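Local coordinates for porin (Acinetobacter baumannii AB307-0294, PDB 5DL7), which forms a beta-barrel in the bacterial outer membrane and probably acts as a porin that lets small solutes cross it, at residues T195-L201 / Y215-D221; E168-R172 / S297-S301. All coordinates share one frame; numbering follows the deposited sequence.

Interaction 1. Residues T195-L201 / Y215-D221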
loop_
_atom_site.group_PDB
_atom_site.type_symbol
_atom_site.label_atom_id
_atom_site.label_comp_id
_atom_site.label_asym_id
_atom_site.label_seq_id
_atom_site.Cartn_x
_atom_site.Cartn_y
_atom_site.Cartn_z
ATOM N N THR A 195 5.230 -2.084 19.953
ATOM C CA THR A 195 6.076 -1.185 20.716
ATOM C C THR A 195 5.435 0.171 20.913
ATOM O O THR A 195 4.350 0.399 20.412
ATOM C CB THR A 195 7.506 -1.099 19.978
ATOM O OG1 THR A 195 8.470 -0.506 20.848
ATOM C CG2 THR A 195 7.375 -0.340 18.695
ATOM N N ASP A 196 6.102 1.080 21.562
ATOM C CA ASP A 196 5.363 2.261 21.775
ATOM C C ASP A 196 5.627 3.443 20.916
ATOM O O ASP A 196 5.070 4.535 21.221
ATOM C CB ASP A 196 5.364 2.675 23.115
ATOM C CG ASP A 196 6.649 2.860 23.613
ATOM O OD1 ASP A 196 7.586 3.095 22.920
ATOM O OD2 ASP A 196 6.708 2.559 24.865
ATOM N N SER A 197 6.577 3.336 20.006
ATOM C CA SER A 197 6.766 4.470 19.124
ATOM C C SER A 197 7.553 4.155 17.876
ATOM O O SER A 197 8.278 3.193 17.802
ATOM C CB SER A 197 7.296 5.640 19.929
ATOM O OG SER A 197 8.663 5.447 20.077
ATOM N N PHE A 198 7.349 5.023 16.865
ATOM C CA PHE A 198 7.975 4.894 15.571
ATOM C C PHE A 198 8.286 6.361 15.164
ATOM O O PHE A 198 7.434 7.256 15.293
ATOM C CB PHE A 198 7.074 4.247 14.577
ATOM C CG PHE A 198 7.588 4.228 13.157
ATOM C CD1 PHE A 198 7.247 5.293 12.343
ATOM C CD2 PHE A 198 8.458 3.272 12.632
ATOM C CE1 PHE A 198 7.817 5.409 11.072
ATOM C CE2 PHE A 198 8.878 3.311 11.270
ATOM C CZ PHE A 198 8.548 4.394 10.492
ATOM N N TYR A 199 9.468 6.553 14.627
ATOM C CA TYR A 199 9.742 7.850 14.008
ATOM C C TYR A 199 10.484 7.663 12.677
ATOM O O TYR A 199 11.166 6.634 12.419
ATOM C CB TYR A 199 10.503 8.736 14.887
ATOM C CG TYR A 199 11.913 8.557 14.979
ATOM C CD1 TYR A 199 12.794 9.228 14.127
ATOM C CD2 TYR A 199 12.507 7.810 15.963
ATOM C CE1 TYR A 199 14.153 8.921 14.073
ATOM C CE2 TYR A 199 13.911 7.572 15.937
ATOM C CZ TYR A 199 14.727 8.125 15.013
ATOM O OH TYR A 199 16.119 7.799 14.980
ATOM N N THR A 200 10.230 8.644 11.781
ATOM C CA THR A 200 10.947 8.648 10.489
ATOM C C THR A 200 11.175 10.130 10.085
ATOM O O THR A 200 10.372 10.987 10.435
ATOM C CB THR A 200 10.231 7.828 9.380
ATOM O OG1 THR A 200 11.096 7.626 8.240
ATOM C CG2 THR A 200 8.959 8.438 9.021
ATOM N N LEU A 201 12.304 10.346 9.413
ATOM C CA LEU A 201 12.537 11.658 8.820
ATOM C C LEU A 201 13.387 11.526 7.538
ATOM O O LEU A 201 14.110 10.585 7.305
ATOM C CB LEU A 201 13.159 12.570 9.810
ATOM C CG LEU A 201 14.560 12.445 10.099
ATOM C CD1 LEU A 201 14.963 13.577 11.099
ATOM C CD2 LEU A 201 14.848 11.090 10.744
ATOM N N TYR A 215 15.221 8.448 3.443
ATOM C CA TYR A 215 14.576 8.522 4.750
ATOM C C TYR A 215 15.287 7.548 5.710
ATOM O O TYR A 215 15.858 6.517 5.325
ATOM C CB TYR A 215 13.085 8.069 4.717
ATOM C CG TYR A 215 12.228 8.973 3.866
ATOM C CD1 TYR A 215 11.697 10.123 4.350
ATOM C CD2 TYR A 215 12.052 8.579 2.529
ATOM C CE1 TYR A 215 11.038 11.034 3.481
ATOM C CE2 TYR A 215 11.357 9.462 1.673
ATOM C CZ TYR A 215 10.906 10.623 2.161
ATOM O OH TYR A 215 10.219 11.430 1.262
ATOM N N HIS A 216 15.219 7.886 6.958
ATOM C CA HIS A 216 15.620 7.054 8.098
ATOM C C HIS A 216 14.401 6.826 9.034
ATOM O O HIS A 216 13.624 7.715 9.223
ATOM C CB HIS A 216 16.804 7.678 8.922
ATOM C CG HIS A 216 17.010 7.027 10.265
ATOM N ND1 HIS A 216 17.624 5.801 10.401
ATOM C CD2 HIS A 216 16.575 7.369 11.495
ATOM C CE1 HIS A 216 17.590 5.441 11.667
ATOM N NE2 HIS A 216 17.043 6.394 12.368
ATOM N N ALA A 217 14.316 5.654 9.595
ATOM C CA ALA A 217 13.195 5.278 10.473
ATOM C C ALA A 217 13.726 4.360 11.624
ATOM O O ALA A 217 14.688 3.599 11.477
ATOM C CB ALA A 217 12.120 4.509 9.786
ATOM N N GLU A 218 13.040 4.495 12.749
ATOM C CA GLU A 218 13.254 3.625 13.902
ATOM C C GLU A 218 11.884 3.228 14.424
ATOM O O GLU A 218 11.143 4.059 14.926
ATOM C CB GLU A 218 14.130 4.245 14.948
ATOM C CG GLU A 218 14.325 3.288 16.119
ATOM C CD GLU A 218 15.132 3.918 17.253
ATOM O OE1 GLU A 218 16.230 4.300 16.995
ATOM O OE2 GLU A 218 14.552 4.191 18.276
ATOM N N LEU A 219 11.679 1.881 14.498
ATOM C CA LEU A 219 10.526 1.314 15.281
ATOM C C LEU A 219 11.145 0.815 16.573
ATOM O O LEU A 219 11.981 -0.126 16.565
ATOM C CB LEU A 219 9.939 0.165 14.488
ATOM C CG LEU A 219 8.772 -0.584 15.061
ATOM C CD1 LEU A 219 7.580 0.357 15.239
ATOM C CD2 LEU A 219 8.384 -1.758 14.217
ATOM N N LYS A 220 10.778 1.498 17.652
ATOM C CA LYS A 220 11.550 1.445 18.940
ATOM C C LYS A 220 11.653 -0.029 19.400
ATOM O O LYS A 220 10.646 -0.751 19.443
ATOM C CB LYS A 220 10.830 2.217 19.992
ATOM C CG LYS A 220 11.643 2.224 21.308
ATOM C CD LYS A 220 10.880 3.043 22.280
ATOM C CE LYS A 220 11.498 3.050 23.682
ATOM N NZ LYS A 220 10.230 3.155 24.492
ATOM N N ASP A 221 12.879 -0.507 19.656
ATOM C CA ASP A 221 13.200 -1.864 20.192
ATOM C C ASP A 221 12.882 -2.943 19.199
ATOM O O ASP A 221 12.837 -4.141 19.578
ATOM C CB ASP A 221 12.429 -2.012 21.530
ATOM C CG ASP A 221 13.024 -1.249 22.627
ATOM O OD1 ASP A 221 14.240 -1.191 22.778
ATOM O OD2 ASP A 221 12.229 -0.724 23.445
#
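Tyr199 sets its CG between the backbone N and the carbonyl carbon (chi1 80°), while His216 carries its CG anti to the backbone N (chi1 166°); these torsions swing the phenol and the imidazole toward each other from diagonal positions of an antiparallel ladder. His216 NE2 donates to Tyr199 OH over 3.1 Å. The hydroxyl oxygen lies in the imidazole plane, yet the N-H...O angle of 138° shows a bent bond, and Gln226 holds the ring's other nitrogen, ND1, helping fix its rotation. Tyr199 also lays CE2 3.5 Å from Glu218 CB, its paired neighbour.

On the opposite face, the Phe198 ring meets Leu219 CB at its edge and brings CZ to 3.6 Å from Ala217 CB. Further along, His216 O accepts twice: from Leu201 N at 2.9 Å, and from Thr200 OG1 at 2.7 Å, which approaches from above the carbonyl plane and also bonds to Thr133 OG1. Beyond the strand ends, Thr195 OG1 donates to Lys220 O at 2.6 Å. The extended Lys220 chain, bent only at its last torsion, delivers NZ to the syn lone pair of Asp196 OD1 at 3.1 Å, a salt bridge.

The contact is the part of the hairpin remote from its turn, on strands 198-206 and 210-219. Phe198 and Thr200 bond through their backbones to Val166 and Phe164 of strand 159-170, and Tyr215 and Ala217 to Phe227 and Gln225 of strand 223-235, continuing the barrel wall; Ile134 packs against Phe198 and Thr200, and Thr133 against Ala217.

Interaction 2. Residues E168-R172 / S297-S301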
loop_
_atom_site.group_PDB
_atom_site.type_symbol
_atom_site.label_atom_id
_atom_site.label_comp_id
_atom_site.label_asym_id
_atom_site.label_seq_id
_atom_site.Cartn_x
_atom_site.Cartn_y
_atom_site.Cartn_z
ATOM N N GLU A 168 0.516 5.097 17.755
ATOM C CA GLU A 168 -0.538 4.099 17.681
ATOM C C GLU A 168 -0.906 4.041 16.191
ATOM O O GLU A 168 -0.690 5.044 15.488
ATOM C CB GLU A 168 -1.786 4.589 18.492
ATOM C CG GLU A 168 -1.503 4.902 19.882
ATOM C CD GLU A 168 -2.832 5.250 20.571
ATOM O OE1 GLU A 168 -3.342 6.374 20.434
ATOM O OE2 GLU A 168 -3.428 4.235 20.973
ATOM N N VAL A 169 -1.542 2.962 15.844
ATOM C CA VAL A 169 -1.993 2.662 14.502
ATOM C C VAL A 169 -3.445 2.208 14.569
ATOM O O VAL A 169 -3.816 1.449 15.505
ATOM C CB VAL A 169 -1.074 1.607 13.834
ATOM C CG1 VAL A 169 -1.079 0.245 14.510
ATOM C CG2 VAL A 169 -1.449 1.448 12.327
ATOM N N ARG A 170 -4.310 2.648 13.606
ATOM C CA ARG A 170 -5.611 2.027 13.533
ATOM C C ARG A 170 -5.686 1.299 12.171
ATOM O O ARG A 170 -5.688 1.971 11.144
ATOM C CB ARG A 170 -6.666 3.111 13.634
ATOM C CG ARG A 170 -8.081 2.546 13.494
ATOM C CD ARG A 170 -9.184 3.315 14.147
ATOM N NE ARG A 170 -9.278 4.710 13.744
ATOM C CZ ARG A 170 -10.030 5.585 14.374
ATOM N NH1 ARG A 170 -10.740 5.148 15.439
ATOM N NH2 ARG A 170 -10.100 6.859 14.002
ATOM N N GLN A 171 -5.716 0.028 12.241
ATOM C CA GLN A 171 -5.622 -0.854 11.058
ATOM C C GLN A 171 -6.878 -0.607 10.193
ATOM O O GLN A 171 -7.932 -0.223 10.658
ATOM C CB GLN A 171 -5.424 -2.262 11.346
ATOM C CG GLN A 171 -4.230 -2.590 12.272
ATOM C CD GLN A 171 -2.834 -2.289 11.552
ATOM O OE1 GLN A 171 -2.761 -1.566 10.575
ATOM N NE2 GLN A 171 -1.726 -2.628 12.297
ATOM N N ARG A 172 -6.670 -0.893 8.929
ATOM C CA ARG A 172 -7.762 -0.678 7.967
ATOM C C ARG A 172 -9.102 -1.304 8.324
ATOM O O ARG A 172 -10.190 -0.719 8.106
ATOM C CB ARG A 172 -7.252 -1.221 6.536
ATOM C CG ARG A 172 -6.906 -2.631 6.545
ATOM C CD ARG A 172 -5.818 -2.918 5.482
ATOM N NE ARG A 172 -5.405 -4.299 5.454
ATOM C CZ ARG A 172 -4.590 -4.838 4.551
ATOM N NH1 ARG A 172 -3.972 -4.054 3.653
ATOM N NH2 ARG A 172 -4.352 -6.140 4.614
ATOM N N SER A 297 3.290 -3.222 10.552
ATOM C CA SER A 297 2.091 -4.088 10.531
ATOM C C SER A 297 0.989 -3.468 9.681
ATOM O O SER A 297 0.790 -2.211 9.633
ATOM C CB SER A 297 1.593 -4.340 11.986
ATOM O OG SER A 297 1.209 -3.095 12.601
ATOM N N GLY A 298 0.126 -4.354 9.202
ATOM C CA GLY A 298 -1.151 -3.968 8.576
ATOM C C GLY A 298 -1.139 -3.453 7.145
ATOM O O GLY A 298 -2.101 -2.821 6.641
ATOM N N THR A 299 0.034 -3.655 6.517
ATOM C CA THR A 299 0.287 -3.010 5.197
ATOM C C THR A 299 1.142 -3.980 4.277
ATOM O O THR A 299 1.493 -5.040 4.742
ATOM C CB THR A 299 0.887 -1.595 5.338
ATOM O OG1 THR A 299 0.714 -0.836 4.021
ATOM C CG2 THR A 299 2.190 -1.660 5.820
ATOM N N GLU A 300 1.170 -3.540 3.051
ATOM C CA GLU A 300 1.883 -4.236 1.995
ATOM C C GLU A 300 3.325 -3.934 2.123
ATOM O O GLU A 300 3.804 -2.905 2.647
ATOM C CB GLU A 300 1.301 -3.772 0.612
ATOM C CG GLU A 300 -0.104 -4.375 0.348
ATOM C CD GLU A 300 -1.246 -3.830 1.321
ATOM O OE1 GLU A 300 -1.235 -2.533 1.459
ATOM O OE2 GLU A 300 -2.012 -4.741 1.751
ATOM N N SER A 301 4.185 -4.869 1.607
ATOM C CA SER A 301 5.643 -4.498 1.501
ATOM C C SER A 301 5.867 -3.270 0.679
ATOM O O SER A 301 5.136 -2.994 -0.321
ATOM C CB SER A 301 6.358 -5.706 0.788
ATOM O OG SER A 301 7.731 -5.336 0.590
HETATM O O HOH W 1 -4.021 -1.814 8.192
HETATM O O HOH W 2 -2.039 -6.965 2.828
#
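Glu300 OE2 is gripped by two donors: Arg172 NH1 and water 2, which also accepts from Arg172 NH2. Arg172 NH1 to Glu300 OE2 is 2.8 Å, with an N-H...O angle of 164°. Glu300 OE2 accepts through its syn lone pair, on the side of its other oxygen, and lies in the guanidinium plane of Arg172. With guanidinium and carboxylate planes only 20° apart, this is a nearly coplanar salt bridge, extended on one side by the water. Ser137 OG bonds to both Arg172 NH1 and Glu300 OE1, tying the pair together from a third point. Gly298 O sits 3.5 Å above the guanidinium plane of Arg172, over one face and offset toward its rim.

Gln171 bends at its second torsion (chi2 -68°), which brings the amide to Ser297 and Gly298. Gln171 NE2 makes a weak hydrogen bond to Ser297 OG at 3.0 Å, and Gln171 OE1 comes within 3.5 Å of Gly298 CA, an approach permitted by the missing side chain there. Water 1 links Gln171 OE1, Arg172 N and Gly298 O, with water 1 to Gly298 O 2.7 Å; Gln144 NE2 donates to the same OE1.

Residues 297-301 belong to the long loop between strands 278-288 and 318-327, and they meet the residues that follow the C-terminal end of strand 159-170. Strand 145-147 flanks that strand through Glu168 and Arg170, while Gly298 N bonds to Asp183 OD2 and the Ser297 backbone to Gly181 of the short strand 181-182.

How the interactions relate
The centres of the two interactions lie about 14 Å apart and their nearest atoms about 6 Å apart, without touching. They are joined through the barrel wall: strand 159-170, whose last residues and the two that follow form segment 168-172, is hydrogen-bonded to strand 198-206 of the interaction 1 hairpin. Along the chain, both segments of interaction 1 fall between the two segments of interaction 2. The separations differ accordingly: a short turn joins the hairpin strands, whereas 124 residues separate 168-172 from 297-301. Interaction 1 is therefore local wall building, while interaction 2, about 9 Å from the chain centre against 19 Å for interaction 1, holds a loop near the middle of the porin.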